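Local coordinates for protein ketosynthase (Streptomyces sp. MSC090213JE08, PDB 6KXD) that probably condenses acyl chains with malonyl units on acyl carrier protein, as a ketosynthase of a highly reducing type II polyketide synthase, at residues A134-P137 with V138-R141; A120-L123 with E124-L127; T311-A314 with A315-V319. All coordinates share one frame; numbering follows the deposited sequence.

Contact 1 of 3, residues A134-P137 with V138-R141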
ATOM      1  N   ALA A 134     -13.947 -26.065   5.344  1.00 53.14           N
ATOM      2  CA  ALA A 134     -12.699 -26.646   5.879  1.00 53.43           C
ATOM      3  C   ALA A 134     -11.626 -25.566   6.100  1.00 51.86           C
ATOM      4  O   ALA A 134     -10.583 -25.804   6.679  1.00 51.67           O
ATOM      5  CB  ALA A 134     -12.195 -27.688   4.911  1.00 55.11           C
ATOM      6  N   MET A 135     -11.852 -24.359   5.582  1.00 47.12           N
ATOM      7  CA  MET A 135     -10.835 -23.339   5.683  1.00 47.58           C
ATOM      8  C   MET A 135     -10.694 -22.851   7.134  1.00 41.53           C
ATOM      9  O   MET A 135     -11.673 -22.662   7.833  1.00 49.62           O
ATOM     10  CB  MET A 135     -11.185 -22.195   4.739  1.00 45.16           C
ATOM     11  CG  MET A 135     -10.854 -22.584   3.339  1.00 51.22           C
ATOM     12  SD  MET A 135     -11.094 -21.238   2.191  1.00 52.87           S
ATOM     13  CE  MET A 135     -12.852 -20.932   2.302  1.00 55.47           C
ATOM     14  N   ASP A 136      -9.441 -22.650   7.539  1.00 44.29           N
ATOM     15  CA  ASP A 136      -9.095 -22.248   8.895  1.00 45.91           C
ATOM     16  C   ASP A 136      -9.410 -20.764   9.109  1.00 49.05           C
ATOM     17  O   ASP A 136      -8.825 -19.903   8.452  1.00 44.66           O
ATOM     18  CB  ASP A 136      -7.632 -22.583   9.159  1.00 45.76           C
ATOM     19  CG  ASP A 136      -7.139 -22.263  10.559  1.00 45.50           C
ATOM     20  OD1 ASP A 136      -7.938 -21.769  11.387  1.00 49.03           O
ATOM     21  OD2 ASP A 136      -5.964 -22.495  10.806  1.00 56.27           O
ATOM     22  N   PRO A 137     -10.279 -20.409  10.084  1.00 45.92           N
ATOM     23  CA  PRO A 137     -10.541 -19.004  10.413  1.00 42.04           C
ATOM     24  C   PRO A 137      -9.254 -18.241  10.741  1.00 41.11           C
ATOM     25  O   PRO A 137      -9.186 -17.049  10.484  1.00 42.62           O
ATOM     26  CB  PRO A 137     -11.472 -19.093  11.624  1.00 45.65           C
ATOM     27  CG  PRO A 137     -12.199 -20.389  11.378  1.00 49.91           C
ATOM     28  CD  PRO A 137     -11.096 -21.316  10.921  1.00 49.61           C
ATOM     29  N   VAL A 138      -8.272 -18.917  11.333  1.00 42.90           N
ATOM     30  CA  VAL A 138      -7.087 -18.260  11.832  1.00 46.08           C
ATOM     31  C   VAL A 138      -6.297 -17.717  10.639  1.00 47.61           C
ATOM     32  O   VAL A 138      -5.782 -16.599  10.674  1.00 48.83           O
ATOM     33  CB  VAL A 138      -6.246 -19.179  12.731  1.00 51.92           C
ATOM     34  CG1 VAL A 138      -4.808 -18.741  12.837  1.00 51.11           C
ATOM     35  CG2 VAL A 138      -6.880 -19.277  14.106  1.00 61.77           C
ATOM     36  N   LEU A 139      -6.231 -18.521   9.586  1.00 43.39           N
ATOM     37  CA  LEU A 139      -5.641 -18.098   8.347  1.00 45.95           C
ATOM     38  C   LEU A 139      -6.447 -16.979   7.706  1.00 38.25           C
ATOM     39  O   LEU A 139      -5.835 -15.966   7.278  1.00 44.03           O
ATOM     40  CB  LEU A 139      -5.568 -19.275   7.375  1.00 48.12           C
ATOM     41  CG  LEU A 139      -4.512 -20.324   7.685  1.00 54.13           C
ATOM     42  CD1 LEU A 139      -4.446 -21.355   6.568  1.00 57.38           C
ATOM     43  CD2 LEU A 139      -3.169 -19.683   7.868  1.00 53.65           C
ATOM     44  N   ALA A 140      -7.754 -17.152   7.602  1.00 39.95           N
ATOM     45  CA  ALA A 140      -8.539 -16.198   6.845  1.00 40.83           C
ATOM     46  C   ALA A 140      -8.479 -14.843   7.545  1.00 44.76           C
ATOM     47  O   ALA A 140      -8.536 -13.856   6.900  1.00 41.71           O
ATOM     48  CB  ALA A 140      -9.956 -16.665   6.646  1.00 43.01           C
ATOM     49  N   ARG A 141      -8.307 -14.820   8.870  1.00 42.76           N
ATOM     50  CA  ARG A 141      -8.278 -13.523   9.598  1.00 45.91           C
ATOM     51  C   ARG A 141      -6.994 -12.714   9.359  1.00 43.20           C
ATOM     52  O   ARG A 141      -6.960 -11.543   9.667  1.00 51.61           O
ATOM     53  CB  ARG A 141      -8.415 -13.794  11.094  1.00 42.35           C
ATOM     54  CG  ARG A 141      -9.865 -14.059  11.446  1.00 42.62           C
ATOM     55  CD  ARG A 141      -9.936 -14.746  12.796  1.00 45.54           C
ATOM     56  NE  ARG A 141     -11.283 -15.242  12.994  1.00 52.92           N
ATOM     57  CZ  ARG A 141     -11.615 -16.103  13.937  1.00 53.83           C
ATOM     58  NH1 ARG A 141     -10.672 -16.642  14.688  1.00 57.88           N
ATOM     59  NH2 ARG A 141     -12.881 -16.410  14.115  1.00 54.72           N
TER

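Contact 2 of 3, residues A120-L123 with E124-L127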
ATOM      1  N   ALA A 120      -2.896 -19.333  -0.139  1.00 40.24           N
ATOM      2  CA  ALA A 120      -2.692 -20.621  -0.870  1.00 40.59           C
ATOM      3  C   ALA A 120      -3.088 -21.780   0.058  1.00 41.56           C
ATOM      4  O   ALA A 120      -3.891 -22.629  -0.295  1.00 46.23           O
ATOM      5  CB  ALA A 120      -1.271 -20.725  -1.323  1.00 42.93           C
ATOM      6  N   VAL A 121      -2.656 -21.681   1.301  1.00 40.72           N
ATOM      7  CA  VAL A 121      -2.969 -22.746   2.258  1.00 41.73           C
ATOM      8  C   VAL A 121      -4.463 -22.833   2.502  1.00 46.54           C
ATOM      9  O   VAL A 121      -5.047 -23.950   2.600  1.00 43.19           O
ATOM     10  CB  VAL A 121      -2.181 -22.566   3.561  1.00 44.56           C
ATOM     11  CG1 VAL A 121      -2.670 -23.552   4.612  1.00 46.74           C
ATOM     12  CG2 VAL A 121      -0.682 -22.670   3.373  1.00 47.11           C
ATOM     13  N   LEU A 122      -5.132 -21.679   2.581  1.00 43.03           N
ATOM     14  CA  LEU A 122      -6.582 -21.666   2.643  1.00 44.52           C
ATOM     15  C   LEU A 122      -7.207 -22.405   1.463  1.00 47.56           C
ATOM     16  O   LEU A 122      -8.171 -23.165   1.641  1.00 41.76           O
ATOM     17  CB  LEU A 122      -7.111 -20.228   2.676  1.00 43.39           C
ATOM     18  CG  LEU A 122      -7.025 -19.531   4.025  1.00 39.30           C
ATOM     19  CD1 LEU A 122      -7.168 -18.023   3.852  1.00 42.69           C
ATOM     20  CD2 LEU A 122      -8.103 -20.066   4.927  1.00 42.88           C
ATOM     21  N   LEU A 123      -6.727 -22.127   0.246  1.00 43.05           N
ATOM     22  CA  LEU A 123      -7.315 -22.796  -0.908  1.00 48.20           C
ATOM     23  C   LEU A 123      -7.045 -24.308  -0.870  1.00 44.64           C
ATOM     24  O   LEU A 123      -7.881 -25.036  -1.328  1.00 50.15           O
ATOM     25  CB  LEU A 123      -6.741 -22.201  -2.191  1.00 48.56           C
ATOM     26  CG  LEU A 123      -7.164 -20.755  -2.420  1.00 51.02           C
ATOM     27  CD1 LEU A 123      -6.502 -20.212  -3.674  1.00 53.91           C
ATOM     28  CD2 LEU A 123      -8.680 -20.642  -2.483  1.00 50.81           C
ATOM     29  N   GLU A 124      -5.844 -24.695  -0.433  1.00 49.89           N
ATOM     30  CA  GLU A 124      -5.453 -26.100  -0.202  1.00 53.15           C
ATOM     31  C   GLU A 124      -6.473 -26.776   0.705  1.00 53.59           C
ATOM     32  O   GLU A 124      -6.870 -27.903   0.448  1.00 55.70           O
ATOM     33  CB  GLU A 124      -4.079 -26.234   0.466  1.00 51.57           C
ATOM     34  CG  GLU A 124      -2.897 -25.811  -0.388  1.00 56.99           C
ATOM     35  CD  GLU A 124      -1.550 -26.051   0.280  1.00 61.68           C
ATOM     36  OE1 GLU A 124      -1.546 -26.642   1.384  1.00 65.25           O
ATOM     37  OE2 GLU A 124      -0.504 -25.651  -0.289  1.00 61.71           O
ATOM     38  N   GLN A 125      -6.925 -26.068   1.749  1.00 50.41           N
ATOM     39  CA  GLN A 125      -7.841 -26.667   2.726  1.00 51.23           C
ATOM     40  C   GLN A 125      -9.195 -26.904   2.056  1.00 56.39           C
ATOM     41  O   GLN A 125      -9.815 -27.969   2.233  1.00 52.65           O
ATOM     42  CB  GLN A 125      -7.904 -25.837   4.007  1.00 47.27           C
ATOM     43  CG  GLN A 125      -6.549 -25.648   4.672  1.00 51.18           C
ATOM     44  CD  GLN A 125      -6.583 -24.597   5.755  1.00 49.76           C
ATOM     45  OE1 GLN A 125      -7.473 -23.747   5.761  1.00 48.37           O
ATOM     46  NE2 GLN A 125      -5.605 -24.647   6.663  1.00 45.38           N
ATOM     47  N   GLU A 126      -9.631 -25.943   1.234  1.00 47.06           N
ATOM     48  CA  GLU A 126     -10.881 -26.050   0.543  1.00 52.66           C
ATOM     49  C   GLU A 126     -10.771 -27.178  -0.497  1.00 54.26           C
ATOM     50  O   GLU A 126     -11.679 -27.985  -0.622  1.00 54.84           O
ATOM     51  CB  GLU A 126     -11.248 -24.749  -0.168  1.00 55.68           C
ATOM     52  CG  GLU A 126     -12.673 -24.738  -0.686  1.00 60.96           C
ATOM     53  CD  GLU A 126     -12.841 -24.703  -2.187  1.00 76.47           C
ATOM     54  OE1 GLU A 126     -12.128 -25.454  -2.890  1.00 87.39           O
ATOM     55  OE2 GLU A 126     -13.696 -23.914  -2.649  1.00 82.15           O
ATOM     56  N   LEU A 127      -9.637 -27.228  -1.194  1.00 53.26           N
ATOM     57  CA  LEU A 127      -9.438 -28.201  -2.285  1.00 57.73           C
ATOM     58  C   LEU A 127      -9.339 -29.626  -1.716  1.00 60.04           C
ATOM     59  O   LEU A 127      -9.976 -30.522  -2.239  1.00 63.77           O
ATOM     60  CB  LEU A 127      -8.209 -27.818  -3.112  1.00 55.62           C
ATOM     61  CG  LEU A 127      -8.476 -26.738  -4.161  1.00 58.65           C
ATOM     62  CD1 LEU A 127      -7.186 -26.128  -4.679  1.00 53.37           C
ATOM     63  CD2 LEU A 127      -9.318 -27.284  -5.301  1.00 63.49           C
TER

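Contact 3 of 3, residues T311-A314 with A315-V319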
ATOM      1  N   THR A 311      15.970  -1.179 -19.633  1.00 48.21           N
ATOM      2  CA  THR A 311      15.145   0.064 -19.436  1.00 49.49           C
ATOM      3  C   THR A 311      15.694   0.953 -18.313  1.00 43.12           C
ATOM      4  O   THR A 311      15.834   2.184 -18.408  1.00 44.34           O
ATOM      5  CB  THR A 311      13.683  -0.316 -19.200  1.00 41.75           C
ATOM      6  OG1 THR A 311      13.312  -1.170 -20.263  1.00 46.33           O
ATOM      7  CG2 THR A 311      12.781   0.892 -19.175  1.00 45.08           C
ATOM      8  N   GLU A 312      15.987   0.349 -17.164  1.00 42.59           N
ATOM      9  CA  GLU A 312      16.438   1.130 -16.073  1.00 44.67           C
ATOM     10  C   GLU A 312      17.780   1.821 -16.388  1.00 45.44           C
ATOM     11  O   GLU A 312      18.012   2.951 -16.037  1.00 42.87           O
ATOM     12  CB  GLU A 312      16.593   0.229 -14.868  1.00 43.31           C
ATOM     13  CG  GLU A 312      16.917   1.033 -13.666  1.00 43.28           C
ATOM     14  CD  GLU A 312      16.908   0.289 -12.348  1.00 47.66           C
ATOM     15  OE1 GLU A 312      16.921   0.986 -11.326  1.00 46.41           O
ATOM     16  OE2 GLU A 312      16.904  -0.952 -12.360  1.00 45.89           O
ATOM     17  N   SER A 313      18.681   1.080 -17.044  1.00 49.35           N
ATOM     18  CA  SER A 313      19.938   1.616 -17.469  1.00 49.06           C
ATOM     19  C   SER A 313      19.707   2.847 -18.366  1.00 43.44           C
ATOM     20  O   SER A 313      20.341   3.866 -18.198  1.00 47.73           O
ATOM     21  CB  SER A 313      20.722   0.565 -18.210  1.00 52.24           C
ATOM     22  OG  SER A 313      21.921   1.133 -18.646  1.00 52.91           O
ATOM     23  N   ALA A 314      18.798   2.689 -19.322  1.00 45.85           N
ATOM     24  CA  ALA A 314      18.495   3.744 -20.277  1.00 47.89           C
ATOM     25  C   ALA A 314      18.005   4.981 -19.521  1.00 50.46           C
ATOM     26  O   ALA A 314      18.339   6.079 -19.879  1.00 44.94           O
ATOM     27  CB  ALA A 314      17.481   3.262 -21.285  1.00 49.09           C
ATOM     28  N   ALA A 315      17.201   4.781 -18.455  1.00 45.25           N
ATOM     29  CA  ALA A 315      16.632   5.891 -17.739  1.00 46.26           C
ATOM     30  C   ALA A 315      17.721   6.619 -16.969  1.00 45.13           C
ATOM     31  O   ALA A 315      17.718   7.864 -16.846  1.00 47.39           O
ATOM     32  CB  ALA A 315      15.538   5.388 -16.815  1.00 46.44           C
ATOM     33  N   ILE A 316      18.607   5.818 -16.368  1.00 46.41           N
ATOM     34  CA  ILE A 316      19.720   6.328 -15.606  1.00 46.18           C
ATOM     35  C   ILE A 316      20.601   7.191 -16.539  1.00 47.33           C
ATOM     36  O   ILE A 316      20.962   8.312 -16.195  1.00 47.23           O
ATOM     37  CB  ILE A 316      20.501   5.184 -14.920  1.00 49.13           C
ATOM     38  CG1 ILE A 316      19.695   4.618 -13.743  1.00 49.29           C
ATOM     39  CG2 ILE A 316      21.870   5.669 -14.448  1.00 48.01           C
ATOM     40  CD1 ILE A 316      20.183   3.280 -13.226  1.00 48.44           C
ATOM     41  N   VAL A 317      20.894   6.661 -17.718  1.00 52.77           N
ATOM     42  CA  VAL A 317      21.744   7.356 -18.685  1.00 55.45           C
ATOM     43  C   VAL A 317      21.016   8.614 -19.190  1.00 59.45           C
ATOM     44  O   VAL A 317      21.644   9.657 -19.384  1.00 61.97           O
ATOM     45  CB  VAL A 317      22.172   6.411 -19.824  1.00 60.39           C
ATOM     46  CG1 VAL A 317      22.863   7.171 -20.953  1.00 65.20           C
ATOM     47  CG2 VAL A 317      23.054   5.280 -19.326  1.00 63.18           C
ATOM     48  N   ASP A 318      19.685   8.549 -19.365  1.00 56.03           N
ATOM     49  CA  ASP A 318      18.924   9.746 -19.704  1.00 58.49           C
ATOM     50  C   ASP A 318      19.157  10.848 -18.679  1.00 57.45           C
ATOM     51  O   ASP A 318      19.324  12.001 -19.055  1.00 52.24           O
ATOM     52  CB  ASP A 318      17.414   9.535 -19.746  1.00 65.11           C
ATOM     53  CG  ASP A 318      16.918   8.871 -21.006  1.00 72.94           C
ATOM     54  OD1 ASP A 318      17.722   8.728 -21.952  1.00 70.84           O
ATOM     55  OD2 ASP A 318      15.725   8.494 -21.018  1.00 74.50           O
ATOM     56  N   VAL A 319      19.115  10.506 -17.386  1.00 48.05           N
ATOM     57  CA  VAL A 319      19.123  11.489 -16.382  1.00 48.98           C
ATOM     58  C   VAL A 319      20.547  12.007 -16.141  1.00 52.03           C
ATOM     59  O   VAL A 319      20.741  13.166 -15.821  1.00 55.49           O
ATOM     60  CB  VAL A 319      18.519  10.946 -15.073  1.00 52.82           C
ATOM     61  CG1 VAL A 319      18.844  11.855 -13.908  1.00 56.22           C
ATOM     62  CG2 VAL A 319      17.018  10.729 -15.226  1.00 55.51           C
TER

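Contact 1 of 3, residues A134-P137 with V138-R141
D136 sits at the N-cap of helix 137-140, and its carboxylate reaches forward to take the backbone N-H of V138, which has no carbonyl one turn earlier in the helix to bind. The OD1 to V138 N bond is 2.9 Å long and fairly straight, but the N-H meets OD1 from well above the carboxylate plane. CG lies anti to D136 N (chi1 -178°), which swings the acid beside the V138 side chain, with OD1 3.4 Å from V138 CB. Aspartate suits this place because its short side chain brings OD1 to the N-H of V138, the first residue of the helix that has one, P137 having none. The positive end of the helix probably favours its charge.

The tight part is the first helical turn. D136 O accepts A140 N at 3.1 Å, P137 O accepts R141 N at 2.9 Å, and L139 CG crosses over D136 CB at 4.1 Å. Proline fits the first turn, since its missing N-H costs no bond there. An alanine in place of D136 would probably leave V138 N without its side-chain acceptor and the start of the helix less firmly fixed.

V138 and the carboxylate end form the looser, partly exposed side. Across this turn the R141 guanidinium touches P137 CB with one face, 3.8 Å above the plane. That contact is slight, but the partner subunit holds the group firmly: NE and NH2 bond to the carbonyl oxygens of its A219 and T220. A140 packs on F215 of that subunit. L139, which is buried, lies against D118, V121 and Q125 of helix 116-129, so the short helix 137-140 is held between helix 116-129 and the partner subunit.

Contact 2 of 3, residues A120-L123 with E124-L127
Q125 reaches back one turn between V121 and L122, and its flat amide divides its ends between them. NE2 lies 3.7 Å from V121 CG1, and OE1 lies 3.8 Å from L122 CD2. These are packing contacts. With CG anti to the carbonyl carbon (chi1 -57°) and the chain extended beyond it, the amide runs back along the helix, and CG passes 3.1 Å from V121 O. A glutamine suits the spot: its methylenes cover the turn while the amide end can still bond, OE1 accepting the backbone N of D136 in the next loop.

The backbone bonds are of the ordinary helical i to i+4 kind. E124 N meets A120 O at 2.8 Å and L127 N meets L123 O at 2.8 Å, with the bonds from Q125 to V121 and from E126 to L122 somewhat longer.

Charges and apolar groups face the partner subunit. E126, its chain bent at chi2 (-114°), forms a salt bridge through OE1 with R133 of that subunit, and E124 OE2 makes a weak hydrogen bond with Y136 of the same subunit. L122 and L123 pack on F215 and L132 there, apolar side chains suited to a buried surface.

The helix belongs to the connection between the parallel strands 105-110 and 161-166 of the thiolase-like fold, with one side on helix 137-140 and another on the partner subunit.

Contact 3 of 3, residues T311-A314 with A315-V319
I316 lies against E312 one turn back, its CD1 4.0 Å from E312 CG, the two chains slanting across each other. This apolar touch involves only the aliphatic stem of the glutamate. I316 CG1 also comes within 3.3 Å of E312 O, and V317 CG2 lies equally near S313 O, because in each residue the branch beside the backbone N lies over the carbonyl one turn back. A314 and A315 are small enough to let R274 and I277 of helix 274-288 approach.

Hydrogen bonds of the backbone follow i to i+4 spacing: T311 O to A315 N, E312 O to I316 N, S313 O to V317 N and A314 O to D318 N, each 2.9 Å.

Polar side chains find partners both in the helix and beyond it. E312 CG is anti to the backbone N (chi1 -174°) and the chain is extended, which carries the buried carboxylate to four N-H groups: OE1 takes H301 N and N391 ND2 beyond the helix, OE2 takes G302 N there and N308 ND2 at the helix start. T311 OG1 turns back to A307 O, and D318 OD1 forms a salt bridge with R274. S313 OG, by contrast, is buried without a polar partner.

Glutamate is therefore suited to its place by reach and by two acceptor oxygens, each gripped twice. Since the HGTGT sequence characteristic of ketosynthases begins at H301, this chemistry is consistent with E312 holding the backbone at the start of that motif.

Overall arrangement
Along the chain the order is contact 2, contact 1, contact 3. The first two belong to consecutive helices, 116-129 and 137-140, their centres 10 Å apart, and they touch directly, with M135 packing against L122. Both lie in the N-terminal ketosynthase domain, their centres about 28 Å from the chain's centre, where they face the partner subunit. Contact 3 belongs to helix 306-320 of a beta-alpha-beta unit in the C-terminal one, about 46 Å from contact 1 and 43 Å from contact 2 between centres, with contact 1 across the chain's centre from it. The peripheral pair thus lies at the subunit interface and probably contributes to it, while contact 3 packs within the C-terminal half, without a partner chain.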